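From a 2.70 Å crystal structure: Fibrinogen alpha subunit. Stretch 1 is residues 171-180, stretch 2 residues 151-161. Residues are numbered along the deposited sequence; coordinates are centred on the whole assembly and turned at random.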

# COMPACT_ATOMS: atom_id res chain seq x y z
N ASP D 171 20.47 158.47 24.03
CA ASP D 171 21.35 157.75 23.13
C ASP D 171 20.99 156.27 23.11
O ASP D 171 21.17 155.56 24.09
CB ASP D 171 22.81 157.94 23.54
CG ASP D 171 23.80 157.46 22.48
OD1 ASP D 171 23.53 157.64 21.27
OD2 ASP D 171 24.86 156.91 22.86
N TYR D 172 20.42 155.81 22.00
CA TYR D 172 20.09 154.41 21.87
C TYR D 172 20.90 153.92 20.70
O TYR D 172 20.97 154.57 19.65
CB TYR D 172 18.60 154.19 21.60
CG TYR D 172 18.28 152.72 21.41
CD1 TYR D 172 18.04 151.89 22.52
CD2 TYR D 172 18.29 152.14 20.14
CE1 TYR D 172 17.82 150.51 22.35
CE2 TYR D 172 18.08 150.76 19.97
CZ TYR D 172 17.84 149.96 21.08
OH TYR D 172 17.63 148.60 20.90
N GLN D 173 21.52 152.76 20.86
CA GLN D 173 22.35 152.21 19.81
C GLN D 173 21.92 150.77 19.52
O GLN D 173 21.76 149.97 20.45
CB GLN D 173 23.82 152.25 20.26
CG GLN D 173 24.82 152.53 19.15
CD GLN D 173 24.56 153.86 18.48
OE1 GLN D 173 24.67 154.92 19.10
NE2 GLN D 173 24.22 153.81 17.20
N VAL D 174 21.71 150.45 18.25
CA VAL D 174 21.31 149.10 17.85
C VAL D 174 22.47 148.13 18.04
O VAL D 174 23.59 148.43 17.64
CB VAL D 174 20.88 149.03 16.36
CG1 VAL D 174 19.56 149.74 16.17
CG2 VAL D 174 21.96 149.68 15.49
N ASP D 175 22.18 146.98 18.65
CA ASP D 175 23.22 145.98 18.90
C ASP D 175 23.84 145.43 17.61
O ASP D 175 25.05 145.19 17.56
CB ASP D 175 22.63 144.81 19.71
CG ASP D 175 23.71 143.91 20.29
OD1 ASP D 175 24.58 143.44 19.52
OD2 ASP D 175 23.68 143.66 21.51
N LYS D 176 23.02 145.24 16.57
CA LYS D 176 23.48 144.73 15.27
C LYS D 176 24.09 143.34 15.34
O LYS D 176 24.52 142.79 14.32
CB LYS D 176 24.50 145.68 14.63
CG LYS D 176 23.92 146.64 13.60
CD LYS D 176 24.99 147.52 12.99
CE LYS D 176 24.39 148.53 12.02
NZ LYS D 176 25.43 149.44 11.43
N GLU D 177 24.14 142.77 16.54
CA GLU D 177 24.70 141.44 16.75
C GLU D 177 23.81 140.59 17.64
O GLU D 177 23.84 139.36 17.57
CB GLU D 177 26.10 141.55 17.36
CG GLU D 177 27.17 142.03 16.38
CD GLU D 177 28.58 141.89 16.94
OE1 GLU D 177 29.55 142.11 16.19
OE2 GLU D 177 28.71 141.55 18.14
N GLY D 178 23.02 141.25 18.48
CA GLY D 178 22.13 140.50 19.35
C GLY D 178 21.29 139.59 18.48
O GLY D 178 20.84 138.53 18.92
N TYR D 179 21.11 139.98 17.23
CA TYR D 179 20.31 139.20 16.31
C TYR D 179 20.99 138.00 15.68
O TYR D 179 20.36 136.96 15.53
CB TYR D 179 19.75 140.11 15.22
CG TYR D 179 18.61 140.94 15.74
CD1 TYR D 179 17.36 140.37 15.96
CD2 TYR D 179 18.79 142.28 16.05
CE1 TYR D 179 16.32 141.11 16.48
CE2 TYR D 179 17.76 143.04 16.58
CZ TYR D 179 16.52 142.45 16.79
OH TYR D 179 15.48 143.20 17.32
N ASP D 180 22.26 138.13 15.32
CA ASP D 180 22.94 136.99 14.72
C ASP D 180 23.13 135.87 15.74
O ASP D 180 23.30 134.70 15.37
CB ASP D 180 24.29 137.41 14.11
CG ASP D 180 25.25 137.97 15.13
OD1 ASP D 180 25.52 137.29 16.14
OD2 ASP D 180 25.75 139.10 14.91
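Stretch 2, residues 151-161: LEVDIDIKIRA

A single carboxylate, that of Glu-152, gathers much of this contact. Glu-152 OE1 accepts a hydrogen bond from Tyr-172 OH at 2.8 Å. Glu-152 OE1 also accepts a weak one from the backbone, Asp-175 N, at 3.4 Å. The other oxygen, Glu-152 OE2, accepts a weak hydrogen bond from Tyr-179 OH at 3.2 Å, though the position of that hydroxyl is less certain. Glu-152 OE2 is also hydrogen-bonded elsewhere in the structure.

Stretch 2 is helical from Leu-151 to Arg-160, the last part of a helix that begins earlier in the chain. Phi and psi stay near -65° and -40° over these residues. From Ile-155 to Arg-160 each backbone N bonds to the O four residues before; Ala-161 N makes only weak bonds, to Ile-157 O and Lys-158 O. Stretch 1 is mostly loop. Tyr-172 to Val-174 are extended, and the chain turns at Asp-175 and Lys-176, where Lys-176 has a positive phi of 61°. A weakly bonded helix starts about Gly-178.

The extended part runs against the direction of the helix. Tyr-172 CA lies 6.3 Å from Asp-156 CA, and Val-174 CA lies 6.5 Å from Val-153 CA. As stretch 1 advances, its partners therefore step back along stretch 2.

Glu-152 reaches across with all three chi angles near 180°. Both tyrosine rings meet it at their edges, near the ring plane. Tyr-172 and Val-174 point their CA-to-CB bonds toward the helix, while that of Gln-173 between them points away, as expected for an extended chain. Val-174 CG1 packs 3.6 Å from Glu-152 CG, 3.6 Å from Asp-156 CB and 4.1 Å from Val-153 CG2. At the other end of the extended part, Tyr-172 CB touches Ile-159 CD1 at 4.5 Å.

Asp-156 is the second acidic residue that stretch 2 brings to the contact. Asp-156 OD2 lies 3.0 Å from Tyr-172 O, but both atoms are acceptors and no hydrogen bond joins them. Asp-156 OD2 is also 3.6 Å from Gln-173 CA. The charge of Asp-156 is met within its own helix: Arg-160 NH1 forms a salt bridge to Asp-156 OD1 at 2.6 Å. The guanidinium also borders stretch 1. Arg-160 NH2 is 3.2 Å from Tyr-172 O, at an angle too poor for a hydrogen bond, and 3.6 Å from Gln-173 NE2.

Beyond the turn, stretch 1 moves off the helix, and Tyr-179 alone returns to touch it. Together the two stretches bury 484 Å², with Glu-152 and Tyr-172 the most covered residues.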

# COMPACT_ATOMS: atom_id res chain seq x y z
N LEU D 151 12.46 146.72 12.91
CA LEU D 151 11.85 147.65 13.84
C LEU D 151 12.87 148.36 14.73
O LEU D 151 12.85 149.58 14.83
CB LEU D 151 10.84 146.92 14.72
CG LEU D 151 9.51 147.65 14.93
CD1 LEU D 151 8.79 147.02 16.12
CD2 LEU D 151 9.75 149.13 15.17
N GLU D 152 13.75 147.60 15.36
CA GLU D 152 14.75 148.20 16.23
C GLU D 152 15.49 149.31 15.50
O GLU D 152 15.72 150.37 16.07
CB GLU D 152 15.77 147.17 16.73
CG GLU D 152 16.88 147.79 17.59
CD GLU D 152 17.81 146.77 18.21
OE1 GLU D 152 18.82 147.17 18.84
OE2 GLU D 152 17.55 145.55 18.07
N VAL D 153 15.84 149.07 14.25
CA VAL D 153 16.54 150.08 13.47
C VAL D 153 15.64 151.26 13.18
O VAL D 153 16.09 152.40 13.18
CB VAL D 153 17.11 149.49 12.14
CG1 VAL D 153 17.46 150.61 11.17
CG2 VAL D 153 18.38 148.69 12.43
N ASP D 154 14.35 151.01 12.94
CA ASP D 154 13.43 152.10 12.65
C ASP D 154 13.34 153.02 13.87
O ASP D 154 13.42 154.24 13.76
CB ASP D 154 12.03 151.57 12.32
CG ASP D 154 11.12 152.62 11.69
OD1 ASP D 154 9.89 152.59 11.94
OD2 ASP D 154 11.63 153.48 10.94
N ILE D 155 13.19 152.42 15.05
CA ILE D 155 13.10 153.21 16.27
C ILE D 155 14.40 153.93 16.58
O ILE D 155 14.38 155.06 17.06
CB ILE D 155 12.70 152.33 17.46
CG1 ILE D 155 11.32 151.71 17.18
CG2 ILE D 155 12.66 153.16 18.73
CD1 ILE D 155 10.87 150.66 18.19
N ASP D 156 15.54 153.29 16.29
CA ASP D 156 16.83 153.92 16.55
C ASP D 156 16.92 155.22 15.76
O ASP D 156 17.32 156.26 16.28
CB ASP D 156 17.97 152.98 16.14
CG ASP D 156 19.34 153.64 16.23
OD1 ASP D 156 19.63 154.54 15.42
OD2 ASP D 156 20.14 153.26 17.11
N ILE D 157 16.54 155.14 14.50
CA ILE D 157 16.57 156.28 13.61
C ILE D 157 15.58 157.35 14.07
O ILE D 157 15.92 158.53 14.13
CB ILE D 157 16.24 155.83 12.17
CG1 ILE D 157 17.44 155.06 11.61
CG2 ILE D 157 15.90 157.01 11.29
CD1 ILE D 157 17.19 154.45 10.24
N LYS D 158 14.37 156.94 14.40
CA LYS D 158 13.36 157.89 14.82
C LYS D 158 13.62 158.54 16.19
O LYS D 158 13.28 159.71 16.39
CB LYS D 158 11.97 157.24 14.78
CG LYS D 158 11.51 156.90 13.36
CD LYS D 158 10.12 156.32 13.34
CE LYS D 158 9.63 156.03 11.93
NZ LYS D 158 8.22 155.53 11.92
N ILE D 159 14.22 157.80 17.12
CA ILE D 159 14.51 158.39 18.42
C ILE D 159 15.58 159.45 18.22
O ILE D 159 15.49 160.55 18.77
CB ILE D 159 15.05 157.35 19.44
CG1 ILE D 159 13.90 156.59 20.08
CG2 ILE D 159 15.83 158.06 20.55
CD1 ILE D 159 14.37 155.44 20.98
N ARG D 160 16.60 159.12 17.43
CA ARG D 160 17.68 160.06 17.19
C ARG D 160 17.18 161.33 16.52
O ARG D 160 17.75 162.40 16.72
CB ARG D 160 18.78 159.42 16.35
CG ARG D 160 19.99 160.31 16.20
CD ARG D 160 21.23 159.60 15.65
NE ARG D 160 21.60 158.44 16.43
CZ ARG D 160 21.22 157.20 16.14
NH1 ARG D 160 20.48 156.97 15.06
NH2 ARG D 160 21.59 156.18 16.92
N ALA D 161 16.11 161.21 15.74
CA ALA D 161 15.56 162.37 15.04
C ALA D 161 14.85 163.33 15.99
O ALA D 161 14.34 164.36 15.57
CB ALA D 161 14.60 161.92 13.96